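Conserved hypothetical protein (Archaeoglobus fulgidus, PDB 1I0R) catalyses the NAD(P)H-dependent reduction of chelated ferric iron, releasing ferrous iron, as a homodimeric enzyme that uses FMN or FAD as cofactor. Local coordinates at residues 9-14 against 145-150; 13-18 against 26-31; 43-48 against 126-131; 63-68 against 103-108; 110-115 against 135-140. All blocks are in the same frame, centred on the assembly; numbering follows the deposited sequence.

Contact 1: residues 9-14 against 145-150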
# COMPACT_ATOMS: atom_id res chain seq x y z
N ILE B 9 -5.21 -7.65 -2.57
CA ILE B 9 -4.46 -6.58 -1.90
C ILE B 9 -5.04 -5.22 -2.36
O ILE B 9 -5.31 -5.02 -3.56
CB ILE B 9 -2.96 -6.66 -2.27
CG1 ILE B 9 -2.39 -7.98 -1.74
CG2 ILE B 9 -2.20 -5.44 -1.73
CD1 ILE B 9 -0.94 -8.23 -2.17
N SER B 10 -5.24 -4.31 -1.42
CA SER B 10 -5.85 -3.00 -1.71
C SER B 10 -4.86 -1.85 -1.98
O SER B 10 -3.80 -1.76 -1.35
CB SER B 10 -6.78 -2.59 -0.54
OG SER B 10 -7.88 -3.49 -0.40
N TYR B 11 -5.21 -0.97 -2.92
CA TYR B 11 -4.37 0.17 -3.28
C TYR B 11 -5.20 1.41 -3.58
O TYR B 11 -6.42 1.33 -3.80
CB TYR B 11 -3.57 -0.08 -4.57
CG TYR B 11 -2.73 -1.33 -4.63
CD1 TYR B 11 -3.30 -2.57 -4.90
CD2 TYR B 11 -1.35 -1.25 -4.42
CE1 TYR B 11 -2.52 -3.72 -4.95
CE2 TYR B 11 -0.56 -2.38 -4.47
CZ TYR B 11 -1.14 -3.62 -4.72
OH TYR B 11 -0.40 -4.77 -4.68
N GLY B 12 -4.53 2.55 -3.58
CA GLY B 12 -5.19 3.79 -3.98
C GLY B 12 -4.82 4.01 -5.45
O GLY B 12 -4.30 3.12 -6.11
N LEU B 13 -5.14 5.20 -5.98
CA LEU B 13 -4.74 5.56 -7.37
C LEU B 13 -4.17 6.97 -7.26
O LEU B 13 -4.78 7.87 -6.67
CB LEU B 13 -5.91 5.51 -8.36
CG LEU B 13 -5.37 5.32 -9.79
CD1 LEU B 13 -4.71 3.92 -9.93
CD2 LEU B 13 -6.50 5.48 -10.80
N TYR B 14 -2.98 7.15 -7.83
CA TYR B 14 -2.24 8.40 -7.68
C TYR B 14 -1.53 8.81 -8.94
O TYR B 14 -1.39 8.03 -9.88
CB TYR B 14 -1.12 8.20 -6.63
CG TYR B 14 -1.53 7.44 -5.37
CD1 TYR B 14 -1.51 6.05 -5.33
CD2 TYR B 14 -1.96 8.13 -4.26
CE1 TYR B 14 -1.94 5.36 -4.17
CE2 TYR B 14 -2.39 7.47 -3.11
CZ TYR B 14 -2.38 6.08 -3.08
OH TYR B 14 -2.86 5.47 -1.93
N LEU B 145 -10.24 7.85 -4.86
CA LEU B 145 -10.42 6.78 -5.83
C LEU B 145 -9.49 5.62 -5.47
O LEU B 145 -8.29 5.80 -5.35
CB LEU B 145 -10.07 7.30 -7.24
CG LEU B 145 -10.10 6.29 -8.41
CD1 LEU B 145 -11.52 5.75 -8.56
CD2 LEU B 145 -9.64 6.97 -9.72
N THR B 146 -10.05 4.44 -5.26
CA THR B 146 -9.21 3.28 -4.95
C THR B 146 -8.92 2.57 -6.26
O THR B 146 -9.60 2.79 -7.26
CB THR B 146 -9.90 2.29 -4.00
OG1 THR B 146 -11.01 1.68 -4.67
CG2 THR B 146 -10.40 3.00 -2.76
N TYR B 147 -7.89 1.72 -6.26
CA TYR B 147 -7.53 0.97 -7.46
C TYR B 147 -8.66 0.02 -7.87
O TYR B 147 -8.95 -0.13 -9.06
CB TYR B 147 -6.23 0.19 -7.21
CG TYR B 147 -5.77 -0.67 -8.36
CD1 TYR B 147 -5.33 -0.10 -9.55
CD2 TYR B 147 -5.75 -2.06 -8.25
CE1 TYR B 147 -4.87 -0.90 -10.61
CE2 TYR B 147 -5.29 -2.87 -9.30
CZ TYR B 147 -4.84 -2.28 -10.47
OH TYR B 147 -4.35 -3.07 -11.49
N ALA B 148 -9.29 -0.62 -6.89
CA ALA B 148 -10.37 -1.54 -7.18
C ALA B 148 -11.54 -0.77 -7.81
O ALA B 148 -12.18 -1.29 -8.73
CB ALA B 148 -10.82 -2.24 -5.90
N ASP B 149 -11.79 0.45 -7.33
CA ASP B 149 -12.86 1.32 -7.86
C ASP B 149 -12.58 1.57 -9.33
O ASP B 149 -13.44 1.40 -10.19
CB ASP B 149 -12.87 2.70 -7.17
CG ASP B 149 -13.42 2.67 -5.75
OD1 ASP B 149 -13.03 3.57 -4.95
OD2 ASP B 149 -14.25 1.78 -5.44
N TYR B 150 -11.35 2.02 -9.60
CA TYR B 150 -10.93 2.32 -10.96
C TYR B 150 -11.20 1.14 -11.89
O TYR B 150 -11.74 1.30 -12.99
CB TYR B 150 -9.44 2.68 -10.96
CG TYR B 150 -8.84 2.80 -12.34
CD1 TYR B 150 -9.14 3.88 -13.16
CD2 TYR B 150 -8.01 1.80 -12.84
CE1 TYR B 150 -8.62 3.96 -14.45
CE2 TYR B 150 -7.49 1.87 -14.12
CZ TYR B 150 -7.80 2.95 -14.92
OH TYR B 150 -7.25 3.01 -16.18
O HOH W 1 -7.92 -1.40 -4.23
O HOH W 2 -6.56 7.47 -4.37
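The NADP(+)-binding helix 147-155 begins against the loop that leads into strand 14-20, its first residue Y147 meeting both Y11 and L13. The backbone N of Y147 donates to Y11 O over 2.9 Å in an almost straight bond (177° at the hydrogen), from above the carbonyl plane. Y11 and Y147 leave their backbones side by side and in the same direction, CB of one 3.8 Å from CB of the other, and their rings pair obliquely with planes at 77°. L13, with CG anti to its backbone N (chi1 -157°), divides its methyls among three partners. Its CD1 comes to the edge of the Y147 ring, 4.1 Å from CD1 of that tyrosine. Its CD2 lies 3.6 Å from L145 CD2 and approaches the Y150 ring off-centre in a CH-pi contact.

The helix start is a capping box. T146 N donates to D149 OD1 (3.1 Å) on the anti side of the carboxylate; the return bond from D149 N to T146 OG1 is less certain, because OG1 sits too close to the carboxylate in the model. One water accepts from Y11 N and A148 N; a second accepts from L13 N and donates to L145 O, which L13 N reaches directly only through a weak, bent bond. The Y11 hydroxyl is hydrogen-bonded to Q34 N of the second subunit, and the Y11 side chain packs on the FMN-binding N30.

Contact 2: residues 13-18 against 26-31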
# COMPACT_ATOMS: atom_id res chain seq x y z
N LEU B 13 -5.14 5.20 -5.98
CA LEU B 13 -4.74 5.56 -7.37
C LEU B 13 -4.17 6.97 -7.26
O LEU B 13 -4.78 7.87 -6.67
CB LEU B 13 -5.91 5.51 -8.36
CG LEU B 13 -5.37 5.32 -9.79
CD1 LEU B 13 -4.71 3.92 -9.93
CD2 LEU B 13 -6.50 5.48 -10.80
N TYR B 14 -2.98 7.15 -7.83
CA TYR B 14 -2.24 8.40 -7.68
C TYR B 14 -1.53 8.81 -8.94
O TYR B 14 -1.39 8.03 -9.88
CB TYR B 14 -1.12 8.20 -6.63
CG TYR B 14 -1.53 7.44 -5.37
CD1 TYR B 14 -1.51 6.05 -5.33
CD2 TYR B 14 -1.96 8.13 -4.26
CE1 TYR B 14 -1.94 5.36 -4.17
CE2 TYR B 14 -2.39 7.47 -3.11
CZ TYR B 14 -2.38 6.08 -3.08
OH TYR B 14 -2.86 5.47 -1.93
N ILE B 15 -1.12 10.08 -8.95
CA ILE B 15 -0.26 10.57 -10.01
C ILE B 15 1.05 10.79 -9.25
O ILE B 15 1.05 11.46 -8.19
CB ILE B 15 -0.65 11.95 -10.57
CG1 ILE B 15 -2.08 11.98 -11.09
CG2 ILE B 15 0.34 12.30 -11.70
CD1 ILE B 15 -2.46 13.38 -11.67
N VAL B 16 2.15 10.23 -9.75
CA VAL B 16 3.46 10.44 -9.13
C VAL B 16 4.23 11.35 -10.10
O VAL B 16 4.33 11.04 -11.30
CB VAL B 16 4.23 9.11 -8.91
CG1 VAL B 16 5.63 9.38 -8.35
CG2 VAL B 16 3.44 8.23 -7.90
N THR B 17 4.76 12.46 -9.59
CA THR B 17 5.45 13.43 -10.45
C THR B 17 6.90 13.71 -10.06
O THR B 17 7.32 13.48 -8.93
CB THR B 17 4.69 14.77 -10.45
OG1 THR B 17 4.54 15.23 -9.10
CG2 THR B 17 3.32 14.62 -11.09
N SER B 18 7.67 14.23 -11.03
CA SER B 18 9.05 14.58 -10.75
C SER B 18 9.47 15.51 -11.87
O SER B 18 8.65 15.86 -12.71
CB SER B 18 9.96 13.35 -10.72
OG SER B 18 11.21 13.68 -10.15
N GLY B 26 5.37 12.63 -15.13
CA GLY B 26 4.32 12.16 -14.23
C GLY B 26 3.75 10.86 -14.75
O GLY B 26 3.74 10.62 -15.95
N GLN B 27 3.30 9.99 -13.85
CA GLN B 27 2.71 8.73 -14.26
C GLN B 27 1.66 8.31 -13.24
O GLN B 27 1.70 8.74 -12.08
CB GLN B 27 3.76 7.61 -14.33
CG GLN B 27 4.28 7.19 -12.97
CD GLN B 27 5.02 5.85 -12.98
OE1 GLN B 27 6.22 5.79 -13.26
NE2 GLN B 27 4.30 4.77 -12.67
N ILE B 28 0.69 7.52 -13.68
CA ILE B 28 -0.30 7.01 -12.74
C ILE B 28 0.38 5.85 -12.02
O ILE B 28 1.18 5.12 -12.61
CB ILE B 28 -1.54 6.45 -13.49
CG1 ILE B 28 -2.35 7.59 -14.10
CG2 ILE B 28 -2.43 5.67 -12.51
CD1 ILE B 28 -2.78 8.67 -13.10
N ALA B 29 0.07 5.69 -10.74
CA ALA B 29 0.66 4.60 -9.96
C ALA B 29 -0.35 4.17 -8.92
O ALA B 29 -1.17 4.97 -8.47
CB ALA B 29 1.94 5.09 -9.26
N ASN B 30 -0.29 2.90 -8.52
CA ASN B 30 -1.18 2.47 -7.44
C ASN B 30 -0.34 2.11 -6.20
O ASN B 30 -0.86 2.01 -5.09
CB ASN B 30 -2.08 1.29 -7.89
CG ASN B 30 -1.32 -0.01 -8.09
OD1 ASN B 30 -0.11 -0.02 -8.30
ND2 ASN B 30 -2.04 -1.13 -8.04
N THR B 31 0.98 2.01 -6.37
CA THR B 31 1.83 1.58 -5.26
C THR B 31 2.54 2.72 -4.54
O THR B 31 3.72 3.03 -4.79
CB THR B 31 2.83 0.50 -5.76
OG1 THR B 31 2.07 -0.57 -6.36
CG2 THR B 31 3.64 -0.09 -4.60
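Y14 and A29 exchange two backbone hydrogen bonds, Y14 N to A29 O and A29 N to Y14 O, each 2.9 Å. V16 and Q27 do the same two residues on, with V16 N 2.8 Å from Q27 O, giving an antiparallel ladder at the start of the barrel. Y14 O and Q27 O each take a further CA-H contact, from I28 and I15. The Q27 amide is held at both ends: NE2 donates to I28 O (3.1 Å), its partner lying in the amide plane, while OE1 is bonded to ND2 of N50. K89 reaches G26 O, and T17 OG1 is bonded to P103 O.

The Y14 ring turns its edge to the other strand, with N30 O in its plane 3.6 Å from CE1, and its hydroxyl meets S10 N of the second subunit. An alanine at Y14 would probably leave that S10 N without its partner and open a gap beside N30 O, V64 and V66. Apolar groups close the rest: V16 CG2 on A29 CB (3.7 Å), L13 CD1 on I28 CG2 and I15 CG1 on I28 CD1. Q27 to T31 bind FMN, and the paired peptides of Q27 and A29 probably limit movement there.

Contact 3: residues 43-48 against 126-131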
# COMPACT_ATOMS: atom_id res chain seq x y z
N ALA B 43 6.69 5.81 0.41
CA ALA B 43 7.33 4.99 -0.61
C ALA B 43 6.52 4.99 -1.89
O ALA B 43 5.28 5.00 -1.85
CB ALA B 43 7.49 3.56 -0.11
N VAL B 44 7.22 5.03 -3.03
CA VAL B 44 6.55 4.90 -4.33
C VAL B 44 7.36 3.87 -5.10
O VAL B 44 8.58 3.94 -5.12
CB VAL B 44 6.48 6.26 -5.16
CG1 VAL B 44 5.63 7.29 -4.41
CG2 VAL B 44 7.84 6.83 -5.39
N CYS B 45 6.69 2.89 -5.71
CA CYS B 45 7.41 1.86 -6.45
C CYS B 45 7.13 2.09 -7.94
O CYS B 45 6.00 2.00 -8.38
CB CYS B 45 6.91 0.47 -6.01
SG CYS B 45 7.93 -0.89 -6.59
N LEU B 46 8.20 2.41 -8.68
CA LEU B 46 8.11 2.73 -10.11
C LEU B 46 8.90 1.77 -10.99
O LEU B 46 9.99 1.35 -10.63
CB LEU B 46 8.67 4.14 -10.34
CG LEU B 46 8.07 5.20 -9.42
CD1 LEU B 46 8.81 6.55 -9.56
CD2 LEU B 46 6.60 5.35 -9.78
N ASN B 47 8.32 1.44 -12.14
CA ASN B 47 8.96 0.54 -13.10
C ASN B 47 10.16 1.23 -13.76
O ASN B 47 10.08 2.39 -14.18
CB ASN B 47 7.94 0.14 -14.16
CG ASN B 47 8.49 -0.90 -15.11
OD1 ASN B 47 9.50 -0.67 -15.80
ND2 ASN B 47 7.85 -2.06 -15.15
N LYS B 48 11.28 0.50 -13.84
CA LYS B 48 12.53 1.05 -14.38
C LYS B 48 12.46 1.54 -15.81
O LYS B 48 13.30 2.34 -16.23
CB LYS B 48 13.64 0.02 -14.27
CG LYS B 48 14.15 -0.15 -12.84
CD LYS B 48 15.23 -1.22 -12.78
CE LYS B 48 15.74 -1.35 -11.35
NZ LYS B 48 16.84 -2.34 -11.22
N HIS B 126 11.71 -2.97 -10.81
CA HIS B 126 11.26 -1.68 -10.28
C HIS B 126 12.21 -1.19 -9.21
O HIS B 126 13.05 -1.93 -8.70
CB HIS B 126 9.90 -1.84 -9.57
CG HIS B 126 8.78 -2.27 -10.46
ND1 HIS B 126 7.60 -1.55 -10.57
CD2 HIS B 126 8.63 -3.36 -11.24
CE1 HIS B 126 6.78 -2.19 -11.38
NE2 HIS B 126 7.37 -3.29 -11.80
N THR B 127 12.05 0.08 -8.84
CA THR B 127 12.80 0.67 -7.75
C THR B 127 11.76 1.21 -6.76
O THR B 127 10.79 1.85 -7.17
CB THR B 127 13.69 1.87 -8.17
OG1 THR B 127 14.66 1.42 -9.13
CG2 THR B 127 14.44 2.43 -6.96
N LEU B 128 11.94 0.90 -5.47
CA LEU B 128 11.06 1.46 -4.47
C LEU B 128 11.81 2.68 -3.91
O LEU B 128 12.90 2.55 -3.34
CB LEU B 128 10.79 0.44 -3.35
CG LEU B 128 9.73 0.87 -2.32
CD1 LEU B 128 8.37 0.84 -2.90
CD2 LEU B 128 9.77 -0.05 -1.14
N PHE B 129 11.25 3.88 -4.12
CA PHE B 129 11.90 5.09 -3.63
C PHE B 129 11.31 5.45 -2.29
O PHE B 129 10.10 5.47 -2.15
CB PHE B 129 11.66 6.27 -4.60
CG PHE B 129 12.29 6.09 -5.95
CD1 PHE B 129 11.56 5.56 -7.02
CD2 PHE B 129 13.63 6.42 -6.14
CE1 PHE B 129 12.16 5.37 -8.28
CE2 PHE B 129 14.25 6.23 -7.39
CZ PHE B 129 13.52 5.71 -8.46
N VAL B 130 12.16 5.69 -1.30
CA VAL B 130 11.68 6.08 0.02
C VAL B 130 11.92 7.58 0.15
O VAL B 130 13.05 8.05 0.10
CB VAL B 130 12.44 5.35 1.13
CG1 VAL B 130 11.89 5.79 2.52
CG2 VAL B 130 12.24 3.84 0.97
N GLY B 131 10.83 8.32 0.30
CA GLY B 131 10.99 9.75 0.44
C GLY B 131 10.56 10.31 1.78
O GLY B 131 9.59 9.85 2.39
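V44 and F129, and likewise L46 and T127, form the two hydrogen-bonded pairs of an antiparallel ladder between strands 40-47 and 126-138. Of the four bonds, F129 N to V44 O is the shortest at 2.9 Å. The CA-H groups of A43, beyond the V44 pair, and of C45, between the pairs, point at F129 O and T127 O.

Apolar contacts fall on both faces. On one, L128 CD1 presses on C45 CB at 3.5 Å, tighter than ordinary van der Waals contact, and reaches A43 CB as well. On the other, V44 CG2 touches F129 CB (3.9 Å), and the L46 side chain crosses that of F129 at about a right angle, its CD1 3.8 Å from F129 CE1. T127 CG2 covers one face of the same ring toward its rim.

Ring contacts mark the cofactor end, where NADP(+)-binding H126 meets FMN-binding C45 and N47. One face of the H126 imidazole lies against N47 CA, toward the ring's rim, a CH-pi contact of 3.9 Å from N47 CA to the ring centroid. C45 SG approaches the same ring obliquely.

Among the polar side chains, the extended chain of K48 passes T127 OG1 with its CE, and its NZ forms a salt bridge with D122 and a hydrogen bond to G124 O.

The pair of strands lies between strand 23-37, which bonds C45 through T31, and strand 109-122, which bonds L128 through C121; helix 51-59 covers L46 and F129 through H53 and V56, and L128 packs on L128 of the second subunit.

Contact 4: residues 63-68 against 103-108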
# COMPACT_ATOMS: atom_id res chain seq x y z
N GLY B 63 6.54 13.98 -6.24
CA GLY B 63 5.29 14.47 -5.71
C GLY B 63 4.24 13.40 -5.86
O GLY B 63 4.37 12.54 -6.74
N VAL B 64 3.21 13.43 -5.02
CA VAL B 64 2.13 12.46 -5.10
C VAL B 64 0.80 13.21 -5.05
O VAL B 64 0.57 14.01 -4.13
CB VAL B 64 2.14 11.45 -3.90
CG1 VAL B 64 0.90 10.53 -3.97
CG2 VAL B 64 3.40 10.60 -3.93
N SER B 65 -0.06 12.98 -6.03
CA SER B 65 -1.41 13.56 -6.03
C SER B 65 -2.38 12.40 -5.75
O SER B 65 -2.38 11.40 -6.47
CB SER B 65 -1.75 14.14 -7.40
OG SER B 65 -0.84 15.16 -7.74
N VAL B 66 -3.20 12.51 -4.70
CA VAL B 66 -4.16 11.44 -4.40
C VAL B 66 -5.44 11.76 -5.17
O VAL B 66 -6.13 12.74 -4.88
CB VAL B 66 -4.45 11.37 -2.88
CG1 VAL B 66 -5.39 10.18 -2.57
CG2 VAL B 66 -3.14 11.20 -2.12
N LEU B 67 -5.76 10.93 -6.17
CA LEU B 67 -6.92 11.21 -7.01
C LEU B 67 -8.29 11.04 -6.36
O LEU B 67 -8.50 10.15 -5.56
CB LEU B 67 -6.86 10.35 -8.28
CG LEU B 67 -5.62 10.58 -9.14
CD1 LEU B 67 -5.49 9.51 -10.23
CD2 LEU B 67 -5.70 11.99 -9.73
N GLU B 68 -9.21 11.94 -6.71
CA GLU B 68 -10.56 11.89 -6.17
C GLU B 68 -11.39 10.84 -6.91
O GLU B 68 -11.11 10.47 -8.06
CB GLU B 68 -11.24 13.26 -6.27
CG GLU B 68 -11.56 13.72 -7.69
CD GLU B 68 -12.27 15.07 -7.74
OE1 GLU B 68 -13.15 15.31 -6.88
OE2 GLU B 68 -11.97 15.90 -8.63
N PRO B 103 6.64 19.19 -9.93
CA PRO B 103 5.33 19.76 -10.21
C PRO B 103 4.30 19.02 -9.36
O PRO B 103 4.23 17.78 -9.42
CB PRO B 103 5.16 19.50 -11.71
CG PRO B 103 5.86 18.23 -11.91
CD PRO B 103 7.11 18.36 -11.05
N LEU B 104 3.53 19.73 -8.55
CA LEU B 104 2.50 19.11 -7.73
C LEU B 104 1.17 19.32 -8.42
O LEU B 104 0.65 20.45 -8.47
CB LEU B 104 2.47 19.75 -6.34
CG LEU B 104 3.82 19.63 -5.62
CD1 LEU B 104 3.92 20.67 -4.49
CD2 LEU B 104 3.97 18.18 -5.10
N VAL B 105 0.61 18.24 -8.98
CA VAL B 105 -0.67 18.33 -9.68
C VAL B 105 -1.83 18.43 -8.69
O VAL B 105 -2.06 17.52 -7.89
CB VAL B 105 -0.89 17.12 -10.62
CG1 VAL B 105 -2.27 17.20 -11.27
CG2 VAL B 105 0.18 17.09 -11.69
N THR B 106 -2.57 19.53 -8.76
CA THR B 106 -3.69 19.75 -7.84
C THR B 106 -5.04 19.43 -8.44
O THR B 106 -6.01 19.23 -7.70
CB THR B 106 -3.70 21.21 -7.33
OG1 THR B 106 -3.64 22.09 -8.46
CG2 THR B 106 -2.48 21.48 -6.45
N GLN B 107 -5.09 19.34 -9.76
CA GLN B 107 -6.35 19.03 -10.43
C GLN B 107 -6.82 17.62 -10.08
O GLN B 107 -6.05 16.67 -10.20
CB GLN B 107 -6.22 19.16 -11.94
CG GLN B 107 -7.56 19.37 -12.63
CD GLN B 107 -7.40 19.65 -14.11
OE1 GLN B 107 -6.38 20.19 -14.54
NE2 GLN B 107 -8.42 19.29 -14.90
N HIS B 108 -8.07 17.51 -9.65
CA HIS B 108 -8.70 16.24 -9.27
C HIS B 108 -8.02 15.56 -8.09
O HIS B 108 -8.20 14.36 -7.88
CB HIS B 108 -8.73 15.28 -10.46
CG HIS B 108 -9.54 15.80 -11.61
ND1 HIS B 108 -10.88 16.10 -11.50
CD2 HIS B 108 -9.17 16.14 -12.87
CE1 HIS B 108 -11.31 16.61 -12.64
NE2 HIS B 108 -10.29 16.65 -13.49
O HOH W 3 1.81 15.77 -7.98
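E68 and H108 meet where strand 61-67 of the barrel leaves the sheet, beside a segment that starts in the two-stranded sheet of 95-97 with 103-105. The segments run almost the same way (8° apart) but form no ladder, so side chains make much of the contact. H108 ND1 donates to E68 OE2 over 3.1 Å, with that oxygen in the ring plane and met on its anti side; ring and carboxylate planes are turned 44° apart. E68 carries CG between its backbone N and carbonyl carbon (chi1 69°), which lays CG 3.4 Å from H108 O. The same carbonyl accepts E68 N at 2.9 Å, making the link two-pronged, and the imidazole meets F75 edge-to-face. An alanine at E68 would probably leave H108 ND1 without its acceptor and the ring freer to turn, and the weak long pairing with K140 would go too.

The other end rests on L104, S65 and V105. L104 turns CD2 to within 4.0 Å of G63 CA, where a beta-carbon on the glycine would collide with it. S65 has its CB toward the other segment, and OG, anti to the carbonyl carbon, donates to V105 O over 2.7 Å in the carbonyl plane, on a lone pair. A water donates to S65 OG, accepts from V105 N at 2.9 Å and gives P103 O only a weak bond, 3.5 Å from the water oxygen.

Contact 5: residues 110-115 against 135-140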
# COMPACT_ATOMS: atom_id res chain seq x y z
N VAL B 110 -7.36 15.09 -4.00
CA VAL B 110 -7.93 15.29 -2.68
C VAL B 110 -6.80 15.83 -1.79
O VAL B 110 -7.04 16.58 -0.84
CB VAL B 110 -8.50 13.96 -2.12
CG1 VAL B 110 -9.03 14.17 -0.69
CG2 VAL B 110 -9.60 13.43 -3.04
N ALA B 111 -5.57 15.44 -2.11
CA ALA B 111 -4.39 15.88 -1.36
C ALA B 111 -3.13 15.75 -2.22
O ALA B 111 -3.12 15.02 -3.21
CB ALA B 111 -4.22 15.04 -0.09
N VAL B 112 -2.09 16.48 -1.84
CA VAL B 112 -0.79 16.41 -2.51
C VAL B 112 0.29 16.31 -1.46
O VAL B 112 0.17 16.87 -0.36
CB VAL B 112 -0.50 17.64 -3.44
CG1 VAL B 112 -1.40 17.56 -4.66
CG2 VAL B 112 -0.71 18.95 -2.69
N ILE B 113 1.34 15.55 -1.78
CA ILE B 113 2.46 15.35 -0.88
C ILE B 113 3.73 15.57 -1.67
O ILE B 113 3.81 15.17 -2.83
CB ILE B 113 2.44 13.89 -0.35
CG1 ILE B 113 1.13 13.64 0.40
CG2 ILE B 113 3.66 13.61 0.50
CD1 ILE B 113 0.88 12.16 0.70
N GLU B 114 4.71 16.21 -1.05
CA GLU B 114 5.99 16.46 -1.68
C GLU B 114 7.03 15.74 -0.83
O GLU B 114 6.97 15.79 0.41
CB GLU B 114 6.25 17.98 -1.72
CG GLU B 114 7.55 18.39 -2.33
CD GLU B 114 7.67 19.92 -2.43
OE1 GLU B 114 6.97 20.63 -1.68
OE2 GLU B 114 8.48 20.38 -3.26
N ALA B 115 7.98 15.05 -1.48
CA ALA B 115 9.00 14.30 -0.73
C ALA B 115 10.40 14.34 -1.33
O ALA B 115 10.55 14.48 -2.54
CB ALA B 115 8.54 12.81 -0.59
N ASP B 135 6.33 18.46 2.57
CA ASP B 135 5.10 19.26 2.59
C ASP B 135 3.95 18.34 2.24
O ASP B 135 4.15 17.27 1.64
CB ASP B 135 5.13 20.43 1.59
CG ASP B 135 4.08 21.50 1.92
OD1 ASP B 135 3.85 22.40 1.08
OD2 ASP B 135 3.47 21.46 3.03
N ALA B 136 2.75 18.73 2.64
CA ALA B 136 1.58 17.93 2.35
C ALA B 136 0.37 18.79 2.67
O ALA B 136 0.38 19.53 3.66
CB ALA B 136 1.58 16.66 3.21
N GLU B 137 -0.66 18.69 1.85
CA GLU B 137 -1.87 19.46 2.08
C GLU B 137 -3.13 18.78 1.58
O GLU B 137 -3.10 18.03 0.58
CB GLU B 137 -1.73 20.85 1.43
CG GLU B 137 -1.55 20.85 -0.08
CD GLU B 137 -1.21 22.24 -0.60
OE1 GLU B 137 -0.02 22.49 -0.95
OE2 GLU B 137 -2.13 23.09 -0.65
N VAL B 138 -4.23 18.99 2.29
CA VAL B 138 -5.51 18.44 1.88
C VAL B 138 -6.11 19.56 1.04
O VAL B 138 -6.15 20.71 1.48
CB VAL B 138 -6.41 18.14 3.09
CG1 VAL B 138 -7.77 17.67 2.59
CG2 VAL B 138 -5.77 17.06 3.96
N LEU B 139 -6.56 19.22 -0.17
CA LEU B 139 -7.11 20.21 -1.10
C LEU B 139 -8.62 20.19 -1.27
O LEU B 139 -9.24 21.22 -1.59
CB LEU B 139 -6.47 20.02 -2.47
CG LEU B 139 -4.95 20.00 -2.53
CD1 LEU B 139 -4.50 19.57 -3.93
CD2 LEU B 139 -4.40 21.38 -2.17
N LYS B 140 -9.21 19.02 -1.09
CA LYS B 140 -10.65 18.87 -1.28
C LYS B 140 -11.26 17.94 -0.25
O LYS B 140 -10.59 17.10 0.35
CB LYS B 140 -10.95 18.29 -2.67
CG LYS B 140 -10.30 19.00 -3.84
CD LYS B 140 -10.32 18.11 -5.09
CE LYS B 140 -11.74 17.74 -5.54
NZ LYS B 140 -12.40 18.82 -6.34
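V110 O is gripped by two backbone donors, L139 N at 2.8 Å and K140 N at 3.3 Å, both arriving from the same face of its carbonyl plane. V112 and E137 exchange bonds of 3.0 Å in both directions, N to O. E114 N reaches D135 O (2.9 Å), while the return bond from D135 N is weak. V112 makes two side-chain contacts: with CG1 anti to the carbonyl carbon (chi1 -71°), it lies alongside E137, CG2 touching E137 CG, while CG1 meets L139 CD1 at 3.8 Å, the two side chains crossing at about a right angle. On the opposite face I113 CG1 faces A136 CB (4.1 Å).

The charged ends find partners farther out. E137 OE1 forms a salt bridge with K96, and E114 OE2 bonds to T100 OG1. E114 OE1 stays 4.5 Å from D135 OD1, a like-charge pair that may raise the proton affinity of one of them. F6 of the second subunit packs on I113 and A136. Strand 61-67 pairs with the other edge of 111-115 through V64 and V66, and the chain turns a corner at V110. This is the antiparallel hairpin of strands 109-122 and 126-138 in the six-stranded flavin reductase-like barrel.

How the contacts relate
All five contacts belong to one flavin reductase-like domain, and contacts 2, 3 and 5 are strand pairings of its closed antiparallel barrel. Contact 1 takes in the rest as a loop: it starts from the same stretch as contact 2, and contacts 3, 4 and 5 are nested within it. Contacts 1 and 2 share L13 and Y14, their centres about 12 Å apart. Contacts 3 and 5 both use strand 126-138 yet lie about 19 Å apart, whereas contacts 4 and 5, about 7 Å apart, are joined through strands 61-67 and 109-122. FMN-binding residues of contacts 2 and 3 lie on or next to barrel strands, the NADP(+)-binding ones of contact 1 on helix 147-155 beside the barrel.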